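Local coordinates for protein aspartate aminotransferase (Plasmodium falciparum, PDB 3K7Y) that probably catalyses the pyridoxal-phosphate-dependent transfer of an amino group from L-aspartate to 2-oxoglutarate, giving oxaloacetate and L-glutamate, at residues A[222-227]-A[312-317]; A[251-256]-A[295-300]; A[229-234]-A[239-244]; A[84-89]-A[262-267]. One frame throughout, in Å; residues are numbered along the deposited sequence.

In the fold
The four contacts lie at two distances from the pyridoxal phosphate site. Contact 2 lies nearest, with the side chain of Leu253 about 8 Å from the bound cofactor. The other three each come to about 13 Å, through Leu314, Ile231 and Ile85. Contacts 3 and 4 share one mixed sheet, where strands 241-246 and 258-264 are neighbours; their centres are 8 Å apart, and a probable hydrogen bond of 2.7 Å joins Val243 N to His262 O. Contact 1 joins this group through a salt bridge between Glu225 and Arg232. Contacts 1 and 2 have centres 17 Å apart and do not touch, although helices 291-302 and 304-335 follow each other in the chain.

Contact 1 of 4, residues A[222-227]-A[312-317]; sequences TNLEED and KELSQL
The loop that leads from strand 209-214 to helix 229-235 rests on helix 304-335 through two pairs, Thr222 with Ser315 and Leu224 with Leu314. The polar pair is a hydrogen bond from Ser315 OG to the backbone oxygen of Thr222, 2.7 Å long. The donor stands above the carbonyl plane, 39° out of it. With its hydroxyl anti to the backbone N (chi1 -155°), Ser315 holds OG out from the helix toward the loop. Thr222 takes part through its backbone, and its own side chain stays 4.3 Å away, from CB to Ser315 OG.

The apolar pair is buried beside this bond. Leu224 CD2 lies 3.7 Å from Leu314 CD1, and Leu224 CB is the next atom to meet that methyl, at 4.1 Å. The two side chains cross obliquely. In this aminotransferase family the long helix links the large and small domains, so the loop is packed against the connecting element.

An Asx turn at Asn223-Glu225 shapes the loop around Leu224. Asn223 OD1 accepts from Glu225 N at 2.8 Å, with a nearly straight N-H...O angle of 169°. Glu225 also forms a salt bridge with Arg232 on helix 229-235. Further along, Asp227 OD2 accepts from the backbone N of both Gly218 and Gly220, tying the loop back on itself.

Contact 2 of 4, residues A[251-256]-A[295-300]; sequences MSLYGE and RILCQL
Met251 and Leu253 reach across from the loop after strand 241-246 to Leu297 and Leu300 on helix 291-302. The same loop carries Lys249, which binds pyridoxal 5'-phosphate, two residues before Met251. No hydrogen bond joins the two segments, and the contact is wholly apolar.

The closer packing is at the end of Met251. Its chain bends at chi2 (101°), and this sends the methyl CE out to the helix. CE lies 3.8 Å from Leu300 CD2 and 4.2 Å from Leu297 CD2, so one methyl meets two leucines a turn apart. The Met251 chain runs at about a right angle to Leu297 and slants past Leu300.

The Leu253 side is looser. Its CD1 comes no nearer than 4.3 Å to Leu297 CD1. Glu256 and Ile296 face the opposite segment but stay farther off. The solvent side of the helix carries the partly exposed Arg295, bonded to Glu65 O, and Gln299, which packs on helix 50-62.

Within the loop, Ser252 OG donates to Met251 O (2.6 Å), a local bond between neighbouring residues. Ser248 OG, next to the cofactor, is bonded to Leu253 O. Tyr254 meets Tyr68 of the second subunit edge-to-face, and Glu256 OE1 accepts from His292 N of that subunit. The contact thus lies at the dimer interface. On their own subunit, Leu253 and Leu297 both pack on Ala258 of strand 258-264, while Ile296 packs against helix 50-62.

Contact 3 of 4, residues A[229-234]-A[239-244]; sequences LLIRKF and IAFSVC
Phe234, near the end of helix 229-235, packs against Ile239, just ahead of strand 241-246, and Phe241 in it, and Ile231 joins from one turn earlier in the helix. All four side chains are buried.

The aliphatic contacts come from two isoleucines. Ile239 CD1 sits beside the Phe234 ring, 3.5 Å from CD2 and 3.7 Å from CE2. The side chain is extended (chi2 173°), which carries CD1 out to the ring. Ile231 CG2, the branch anti to its backbone N, touches the far end of the other ring, 3.9 Å from Phe241 CZ.

The aromatic pair is close but oblique. The centroids of Phe234 and Phe241 are 5.9 Å apart and the planes stand at 83°. The nearest atoms are Phe234 CB and Phe241 CE1, at 3.9 Å. Both rings also meet Phe212 of strand 209-214 edge-to-face, which makes a cluster of three phenylalanines.

One backbone link crosses the turn. Ile239 N donates weakly to Phe234 O over 3.4 Å, with an angle of 147° at the hydrogen.

Helix 229-235 is the crossover between the parallel neighbours 209-214 and 241-246. Its buried side chains cover the sheet between them. This is a beta-alpha-beta unit of the mixed sheet that forms the core of the large domain in fold type I pyridoxal phosphate enzymes.

Contact 4 of 4, residues A[84-89]-A[262-267]; sequences LIFGNN and HIVCKN
Ile85 and Phe86, in the last turn of helix 75-86, pack on His262 and Val264 of strand 258-264. This strand runs antiparallel to both its neighbours in the mixed sheet of the large domain, as in other fold type I pyridoxal phosphate enzymes.

The first shell begins with a CH-pi contact. Ile85 CD1 lies over one face of the His262 ring, 3.6 Å from the centroid and 26° off the ring normal. It is shifted toward the rim, and NE2 is the nearest ring atom at 3.3 Å. The two side chains approach from opposite directions. Ile85 has CG1 between its backbone N and carbonyl carbon (chi1 62°), a rotation that turns the CG1-CD1 branch toward the histidine.

Phe86 covers the next part of the strand. Its CZ lies 3.8 Å from Val264 CG2, with the methyl oblique to the ring. His262 CB lies at the edge of the same ring, near its plane, 4.4 Å from CE2. The helix side thus meets alternate residues of the strand, and Ile263 points away.

The next shell sets both sides in place. The strand's backbone is bonded to strand 241-246. On the helix side, Ile85 O accepts from Arg232 NE, while Leu84 O accepts from Gln217 NE2. Gly87, the first residue after the helix, leaves helical geometry with a positive phi of 76°. Beyond the strand, Asn267 is the N-cap of helix 268-283, and its OD1 accepts a hydrogen bond from Glu269 N.

Contact 1 of 4, residues A[222-227]-A[312-317]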
# COMPACT_ATOMS: atom_id res chain seq x y z
N THR A 222 15.62 -20.43 -18.90
CA THR A 222 16.06 -21.35 -17.86
C THR A 222 16.92 -20.59 -16.85
O THR A 222 16.74 -20.71 -15.64
CB THR A 222 16.82 -22.54 -18.47
OG1 THR A 222 17.25 -22.19 -19.79
CG2 THR A 222 15.91 -23.77 -18.55
N ASN A 223 17.86 -19.80 -17.37
CA ASN A 223 18.63 -18.88 -16.54
C ASN A 223 17.80 -17.62 -16.40
O ASN A 223 17.20 -17.17 -17.37
CB ASN A 223 19.99 -18.57 -17.19
CG ASN A 223 20.86 -17.63 -16.34
OD1 ASN A 223 20.39 -17.01 -15.38
ND2 ASN A 223 22.12 -17.53 -16.71
N LEU A 224 17.76 -17.06 -15.20
CA LEU A 224 16.89 -15.92 -14.93
C LEU A 224 17.62 -14.60 -15.09
O LEU A 224 17.00 -13.53 -15.03
CB LEU A 224 16.21 -16.04 -13.55
CG LEU A 224 17.10 -15.93 -12.32
CD1 LEU A 224 17.15 -14.50 -11.84
CD2 LEU A 224 16.57 -16.82 -11.22
N GLU A 225 18.92 -14.65 -15.31
CA GLU A 225 19.64 -13.45 -15.69
C GLU A 225 19.40 -13.18 -17.16
O GLU A 225 19.47 -12.03 -17.59
CB GLU A 225 21.13 -13.55 -15.38
CG GLU A 225 21.44 -13.59 -13.89
CD GLU A 225 22.89 -13.28 -13.55
OE1 GLU A 225 23.12 -12.58 -12.54
OE2 GLU A 225 23.81 -13.71 -14.29
N GLU A 226 19.10 -14.23 -17.93
CA GLU A 226 18.76 -14.09 -19.36
C GLU A 226 17.63 -13.08 -19.54
O GLU A 226 17.79 -12.08 -20.24
CB GLU A 226 18.38 -15.44 -20.00
CG GLU A 226 19.51 -16.27 -20.63
CD GLU A 226 19.00 -17.28 -21.70
OE1 GLU A 226 18.62 -16.81 -22.80
OE2 GLU A 226 18.98 -18.52 -21.45
N ASP A 227 16.50 -13.34 -18.87
CA ASP A 227 15.26 -12.55 -18.99
C ASP A 227 15.44 -11.04 -18.90
O ASP A 227 14.58 -10.28 -19.35
CB ASP A 227 14.27 -12.98 -17.92
CG ASP A 227 13.66 -14.33 -18.20
OD1 ASP A 227 13.78 -14.83 -19.34
OD2 ASP A 227 13.04 -14.90 -17.28
N LYS A 312 16.92 -22.54 -8.06
CA LYS A 312 16.74 -23.89 -8.58
C LYS A 312 15.27 -24.23 -8.81
O LYS A 312 14.89 -24.48 -9.95
CB LYS A 312 17.44 -24.94 -7.70
CG LYS A 312 18.95 -25.18 -7.99
CD LYS A 312 19.20 -26.04 -9.24
CE LYS A 312 20.66 -26.51 -9.37
NZ LYS A 312 20.93 -27.94 -8.95
N GLU A 313 14.44 -24.21 -7.76
CA GLU A 313 12.99 -24.47 -7.90
C GLU A 313 12.41 -23.54 -8.97
O GLU A 313 11.52 -23.92 -9.74
CB GLU A 313 12.23 -24.27 -6.59
CG GLU A 313 12.67 -25.10 -5.37
CD GLU A 313 12.06 -24.58 -4.05
OE1 GLU A 313 12.81 -24.08 -3.17
OE2 GLU A 313 10.81 -24.66 -3.89
N LEU A 314 12.92 -22.31 -9.00
CA LEU A 314 12.56 -21.34 -10.01
C LEU A 314 12.95 -21.84 -11.39
O LEU A 314 12.11 -21.87 -12.29
CB LEU A 314 13.20 -19.98 -9.73
CG LEU A 314 12.85 -18.77 -10.62
CD1 LEU A 314 13.61 -18.83 -11.96
CD2 LEU A 314 11.34 -18.58 -10.83
N SER A 315 14.21 -22.23 -11.57
CA SER A 315 14.65 -22.77 -12.86
C SER A 315 13.88 -24.03 -13.27
O SER A 315 13.52 -24.19 -14.44
CB SER A 315 16.15 -23.04 -12.86
OG SER A 315 16.63 -22.98 -14.19
N GLN A 316 13.66 -24.92 -12.29
CA GLN A 316 12.76 -26.07 -12.41
C GLN A 316 11.31 -25.68 -12.75
O GLN A 316 10.55 -26.50 -13.26
CB GLN A 316 12.77 -26.91 -11.11
CG GLN A 316 13.54 -28.23 -11.19
CD GLN A 316 14.99 -28.16 -10.67
OE1 GLN A 316 15.29 -27.40 -9.76
NE2 GLN A 316 15.87 -28.97 -11.25
N LEU A 317 10.91 -24.45 -12.46
CA LEU A 317 9.55 -24.01 -12.76
C LEU A 317 9.33 -23.59 -14.23
O LEU A 317 8.48 -24.16 -14.90
CB LEU A 317 9.07 -22.93 -11.79
CG LEU A 317 7.57 -22.64 -11.75
CD1 LEU A 317 6.77 -23.93 -11.74
CD2 LEU A 317 7.24 -21.81 -10.54

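Contact 2 of 4, residues A[251-256]-A[295-300]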
# COMPACT_ATOMS: atom_id res chain seq x y z
N MET A 251 8.75 -15.13 -6.41
CA MET A 251 8.81 -15.76 -5.11
C MET A 251 7.49 -16.40 -4.72
O MET A 251 7.31 -16.81 -3.58
CB MET A 251 9.12 -14.71 -4.07
CG MET A 251 10.54 -14.57 -3.74
SD MET A 251 11.19 -13.17 -4.59
CE MET A 251 12.85 -13.13 -3.91
N SER A 252 6.54 -16.44 -5.65
CA SER A 252 5.17 -16.86 -5.37
C SER A 252 4.53 -16.04 -4.23
O SER A 252 3.63 -16.54 -3.55
CB SER A 252 5.12 -18.34 -5.01
OG SER A 252 5.35 -18.49 -3.60
N LEU A 253 5.00 -14.81 -4.03
CA LEU A 253 4.49 -13.88 -3.00
C LEU A 253 3.33 -13.06 -3.53
O LEU A 253 3.48 -11.86 -3.80
CB LEU A 253 5.58 -12.90 -2.57
CG LEU A 253 6.85 -13.33 -1.86
CD1 LEU A 253 7.75 -12.11 -1.68
CD2 LEU A 253 6.53 -13.98 -0.53
N TYR A 254 2.17 -13.67 -3.67
CA TYR A 254 1.09 -12.96 -4.30
C TYR A 254 0.51 -11.88 -3.37
O TYR A 254 0.73 -10.67 -3.59
CB TYR A 254 0.04 -13.94 -4.81
CG TYR A 254 0.60 -14.85 -5.91
CD1 TYR A 254 0.58 -14.45 -7.25
CD2 TYR A 254 1.15 -16.09 -5.61
CE1 TYR A 254 1.09 -15.27 -8.25
CE2 TYR A 254 1.66 -16.90 -6.60
CZ TYR A 254 1.62 -16.50 -7.92
OH TYR A 254 2.13 -17.33 -8.90
N GLY A 255 -0.17 -12.31 -2.32
CA GLY A 255 -0.81 -11.38 -1.39
C GLY A 255 0.12 -10.52 -0.56
O GLY A 255 -0.32 -9.55 0.05
N GLU A 256 1.40 -10.87 -0.51
CA GLU A 256 2.35 -10.10 0.28
C GLU A 256 2.56 -8.71 -0.33
O GLU A 256 2.98 -7.76 0.36
CB GLU A 256 3.67 -10.85 0.36
CG GLU A 256 3.98 -11.58 1.68
CD GLU A 256 2.78 -11.75 2.62
OE1 GLU A 256 2.33 -10.75 3.22
OE2 GLU A 256 2.34 -12.90 2.79
N ARG A 295 11.29 -7.70 5.35
CA ARG A 295 12.08 -8.73 6.03
C ARG A 295 12.08 -10.10 5.31
O ARG A 295 13.15 -10.65 5.07
CB ARG A 295 11.63 -8.88 7.49
CG ARG A 295 11.91 -7.64 8.36
CD ARG A 295 11.19 -7.67 9.71
NE ARG A 295 11.76 -6.71 10.65
CZ ARG A 295 11.29 -6.46 11.87
NH1 ARG A 295 10.21 -7.08 12.32
NH2 ARG A 295 11.89 -5.56 12.64
N ILE A 296 10.91 -10.64 4.95
CA ILE A 296 10.85 -11.92 4.21
C ILE A 296 11.80 -11.93 3.03
O ILE A 296 12.47 -12.93 2.78
CB ILE A 296 9.44 -12.24 3.64
CG1 ILE A 296 8.34 -11.97 4.68
CG2 ILE A 296 9.36 -13.67 3.09
CD1 ILE A 296 8.48 -12.77 5.99
N LEU A 297 11.85 -10.82 2.30
CA LEU A 297 12.65 -10.71 1.09
C LEU A 297 14.16 -10.69 1.35
O LEU A 297 14.91 -11.46 0.75
CB LEU A 297 12.23 -9.48 0.29
CG LEU A 297 12.13 -9.83 -1.19
CD1 LEU A 297 10.88 -9.21 -1.81
CD2 LEU A 297 13.41 -9.49 -1.96
N CYS A 298 14.59 -9.79 2.22
CA CYS A 298 15.99 -9.75 2.65
C CYS A 298 16.51 -11.10 3.13
O CYS A 298 17.58 -11.53 2.71
CB CYS A 298 16.16 -8.70 3.74
SG CYS A 298 15.69 -7.10 3.19
N GLN A 299 15.74 -11.77 4.00
CA GLN A 299 16.13 -13.06 4.56
C GLN A 299 16.42 -14.11 3.48
O GLN A 299 17.51 -14.69 3.46
CB GLN A 299 15.06 -13.57 5.51
CG GLN A 299 15.59 -14.48 6.63
CD GLN A 299 15.99 -13.70 7.89
OE1 GLN A 299 16.75 -12.73 7.82
NE2 GLN A 299 15.49 -14.14 9.04
N LEU A 300 15.45 -14.34 2.59
CA LEU A 300 15.62 -15.26 1.46
C LEU A 300 16.84 -14.86 0.64
O LEU A 300 17.84 -15.58 0.60
CB LEU A 300 14.37 -15.28 0.57
CG LEU A 300 14.40 -16.23 -0.66
CD1 LEU A 300 13.02 -16.75 -0.99
CD2 LEU A 300 15.01 -15.57 -1.90

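Contact 3 of 4, residues A[229-234]-A[239-244]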
# COMPACT_ATOMS: atom_id res chain seq x y z
N LEU A 229 18.38 -9.35 -19.89
CA LEU A 229 19.60 -8.98 -20.63
C LEU A 229 19.57 -7.57 -21.19
O LEU A 229 20.54 -6.82 -21.05
CB LEU A 229 19.94 -9.99 -21.75
CG LEU A 229 21.19 -9.72 -22.61
CD1 LEU A 229 22.44 -9.43 -21.79
CD2 LEU A 229 21.44 -10.87 -23.56
N LEU A 230 18.46 -7.20 -21.83
CA LEU A 230 18.38 -5.90 -22.47
C LEU A 230 18.77 -4.83 -21.48
O LEU A 230 19.48 -3.88 -21.83
CB LEU A 230 16.98 -5.62 -22.98
CG LEU A 230 16.86 -4.84 -24.29
CD1 LEU A 230 15.57 -4.05 -24.24
CD2 LEU A 230 18.04 -3.93 -24.63
N ILE A 231 18.31 -5.00 -20.24
CA ILE A 231 18.58 -4.03 -19.19
C ILE A 231 20.08 -3.95 -18.97
O ILE A 231 20.65 -2.85 -18.91
CB ILE A 231 17.84 -4.38 -17.88
CG1 ILE A 231 16.34 -4.16 -18.08
CG2 ILE A 231 18.34 -3.52 -16.73
CD1 ILE A 231 15.49 -4.64 -16.93
N ARG A 232 20.73 -5.11 -18.86
CA ARG A 232 22.17 -5.16 -18.60
C ARG A 232 22.99 -4.63 -19.77
O ARG A 232 23.98 -3.91 -19.58
CB ARG A 232 22.60 -6.56 -18.18
CG ARG A 232 22.31 -6.82 -16.72
CD ARG A 232 22.28 -8.29 -16.40
NE ARG A 232 21.48 -8.57 -15.21
CZ ARG A 232 21.67 -9.61 -14.42
NH1 ARG A 232 22.65 -10.46 -14.67
NH2 ARG A 232 20.89 -9.81 -13.36
N LYS A 233 22.56 -4.95 -20.98
CA LYS A 233 23.16 -4.38 -22.16
C LYS A 233 23.02 -2.85 -22.14
O LYS A 233 24.01 -2.15 -22.27
CB LYS A 233 22.59 -5.02 -23.43
CG LYS A 233 23.63 -5.17 -24.51
CD LYS A 233 23.40 -6.38 -25.42
CE LYS A 233 24.40 -6.33 -26.59
NZ LYS A 233 24.29 -7.43 -27.59
N PHE A 234 21.79 -2.36 -21.94
CA PHE A 234 21.51 -0.93 -21.71
C PHE A 234 22.48 -0.26 -20.73
O PHE A 234 22.96 0.84 -20.97
CB PHE A 234 20.11 -0.75 -21.13
CG PHE A 234 19.08 -0.30 -22.11
CD1 PHE A 234 18.34 -1.21 -22.84
CD2 PHE A 234 18.79 1.05 -22.25
CE1 PHE A 234 17.36 -0.79 -23.74
CE2 PHE A 234 17.82 1.47 -23.15
CZ PHE A 234 17.10 0.55 -23.89
N ILE A 239 23.00 4.15 -20.24
CA ILE A 239 21.81 4.94 -20.51
C ILE A 239 20.99 4.93 -19.22
O ILE A 239 21.14 4.02 -18.40
CB ILE A 239 20.96 4.37 -21.69
CG1 ILE A 239 21.85 3.79 -22.80
CG2 ILE A 239 20.04 5.46 -22.26
CD1 ILE A 239 21.09 3.06 -23.91
N ALA A 240 20.14 5.94 -19.03
CA ALA A 240 19.28 6.03 -17.84
C ALA A 240 17.85 5.53 -18.11
O ALA A 240 17.34 5.63 -19.23
CB ALA A 240 19.26 7.45 -17.31
N PHE A 241 17.20 4.97 -17.08
CA PHE A 241 15.87 4.38 -17.26
C PHE A 241 15.23 4.05 -15.91
O PHE A 241 15.73 4.46 -14.86
CB PHE A 241 15.97 3.12 -18.12
CG PHE A 241 17.01 2.14 -17.65
CD1 PHE A 241 18.21 2.02 -18.31
CD2 PHE A 241 16.77 1.34 -16.53
CE1 PHE A 241 19.16 1.12 -17.86
CE2 PHE A 241 17.71 0.45 -16.08
CZ PHE A 241 18.91 0.34 -16.75
N SER A 242 14.12 3.31 -15.93
CA SER A 242 13.44 2.93 -14.71
C SER A 242 12.98 1.50 -14.73
O SER A 242 12.70 0.94 -15.81
CB SER A 242 12.24 3.83 -14.46
OG SER A 242 12.67 5.04 -13.92
N VAL A 243 12.86 0.90 -13.55
CA VAL A 243 12.42 -0.48 -13.46
C VAL A 243 11.34 -0.66 -12.39
O VAL A 243 11.54 -0.29 -11.22
CB VAL A 243 13.61 -1.45 -13.20
CG1 VAL A 243 13.18 -2.89 -13.46
CG2 VAL A 243 14.82 -1.11 -14.06
N CYS A 244 10.19 -1.20 -12.80
CA CYS A 244 9.18 -1.66 -11.87
C CYS A 244 9.31 -3.16 -11.78
O CYS A 244 9.24 -3.85 -12.80
CB CYS A 244 7.79 -1.27 -12.35
SG CYS A 244 7.61 0.52 -12.55

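Contact 4 of 4, residues A[84-89]-A[262-267]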
# COMPACT_ATOMS: atom_id res chain seq x y z
N LEU A 84 19.39 -8.44 -8.61
CA LEU A 84 18.61 -9.28 -9.50
C LEU A 84 18.43 -8.67 -10.87
O LEU A 84 18.44 -9.39 -11.86
CB LEU A 84 17.27 -9.65 -8.87
CG LEU A 84 17.32 -10.40 -7.55
CD1 LEU A 84 15.92 -10.78 -7.09
CD2 LEU A 84 18.17 -11.64 -7.67
N ILE A 85 18.26 -7.35 -10.95
CA ILE A 85 18.05 -6.76 -12.27
C ILE A 85 19.34 -6.34 -12.96
O ILE A 85 19.45 -6.51 -14.16
CB ILE A 85 16.99 -5.63 -12.30
CG1 ILE A 85 17.39 -4.45 -11.42
CG2 ILE A 85 15.58 -6.18 -11.97
CD1 ILE A 85 17.04 -4.59 -9.94
N PHE A 86 20.30 -5.81 -12.21
CA PHE A 86 21.54 -5.31 -12.81
C PHE A 86 22.68 -6.32 -12.70
O PHE A 86 23.78 -6.06 -13.18
CB PHE A 86 21.96 -3.96 -12.20
CG PHE A 86 20.97 -2.82 -12.43
CD1 PHE A 86 21.07 -1.99 -13.54
CD2 PHE A 86 19.96 -2.55 -11.51
CE1 PHE A 86 20.18 -0.93 -13.75
CE2 PHE A 86 19.06 -1.50 -11.71
CZ PHE A 86 19.17 -0.69 -12.82
N GLY A 87 22.42 -7.45 -12.07
CA GLY A 87 23.40 -8.52 -11.93
C GLY A 87 24.43 -8.19 -10.89
O GLY A 87 24.13 -7.47 -9.93
N ASN A 88 25.63 -8.73 -11.08
CA ASN A 88 26.79 -8.35 -10.27
C ASN A 88 28.12 -8.70 -10.93
O ASN A 88 28.28 -9.79 -11.47
CB ASN A 88 26.71 -8.91 -8.83
CG ASN A 88 26.79 -10.42 -8.78
OD1 ASN A 88 27.63 -10.97 -8.07
ND2 ASN A 88 25.92 -11.09 -9.52
N ASN A 89 29.06 -7.76 -10.90
CA ASN A 89 28.78 -6.45 -10.34
C ASN A 89 28.48 -5.41 -11.42
O ASN A 89 28.75 -5.62 -12.60
CB ASN A 89 29.88 -6.02 -9.37
CG ASN A 89 29.74 -6.70 -8.00
OD1 ASN A 89 29.79 -6.04 -6.96
ND2 ASN A 89 29.57 -8.01 -8.00
N HIS A 262 13.10 0.96 -9.44
CA HIS A 262 14.48 1.41 -9.64
C HIS A 262 14.56 2.55 -10.63
O HIS A 262 14.05 2.45 -11.75
CB HIS A 262 15.35 0.25 -10.11
CG HIS A 262 15.25 -0.96 -9.25
ND1 HIS A 262 15.90 -1.07 -8.04
CD2 HIS A 262 14.54 -2.11 -9.40
CE1 HIS A 262 15.61 -2.24 -7.49
NE2 HIS A 262 14.79 -2.88 -8.29
N ILE A 263 15.19 3.64 -10.21
CA ILE A 263 15.43 4.79 -11.10
C ILE A 263 16.92 5.07 -11.18
O ILE A 263 17.59 5.22 -10.15
CB ILE A 263 14.68 6.07 -10.66
CG1 ILE A 263 13.17 5.83 -10.70
CG2 ILE A 263 15.05 7.25 -11.57
CD1 ILE A 263 12.37 6.92 -10.08
N VAL A 264 17.43 5.12 -12.41
CA VAL A 264 18.86 5.29 -12.65
C VAL A 264 19.18 6.78 -12.74
O VAL A 264 18.58 7.50 -13.52
CB VAL A 264 19.31 4.51 -13.93
CG1 VAL A 264 20.68 4.97 -14.41
CG2 VAL A 264 19.33 3.00 -13.67
N CYS A 265 20.13 7.22 -11.91
CA CYS A 265 20.45 8.65 -11.77
C CYS A 265 21.86 9.04 -12.24
O CYS A 265 22.81 8.27 -12.10
CB CYS A 265 20.25 9.09 -10.31
SG CYS A 265 18.60 8.81 -9.66
N LYS A 266 21.98 10.25 -12.77
CA LYS A 266 23.25 10.80 -13.25
C LYS A 266 24.39 10.74 -12.21
O LYS A 266 25.47 10.20 -12.49
CB LYS A 266 23.06 12.23 -13.77
CG LYS A 266 22.32 12.32 -15.12
CD LYS A 266 21.62 13.69 -15.35
CE LYS A 266 22.44 14.92 -14.84
NZ LYS A 266 23.81 15.08 -15.43
N ASN A 267 24.16 11.30 -11.02
CA ASN A 267 25.17 11.28 -9.97
C ASN A 267 24.64 10.91 -8.58
O ASN A 267 23.43 10.87 -8.36
CB ASN A 267 25.95 12.61 -9.93
CG ASN A 267 25.05 13.82 -9.77
OD1 ASN A 267 24.11 13.81 -8.98
ND2 ASN A 267 25.34 14.88 -10.52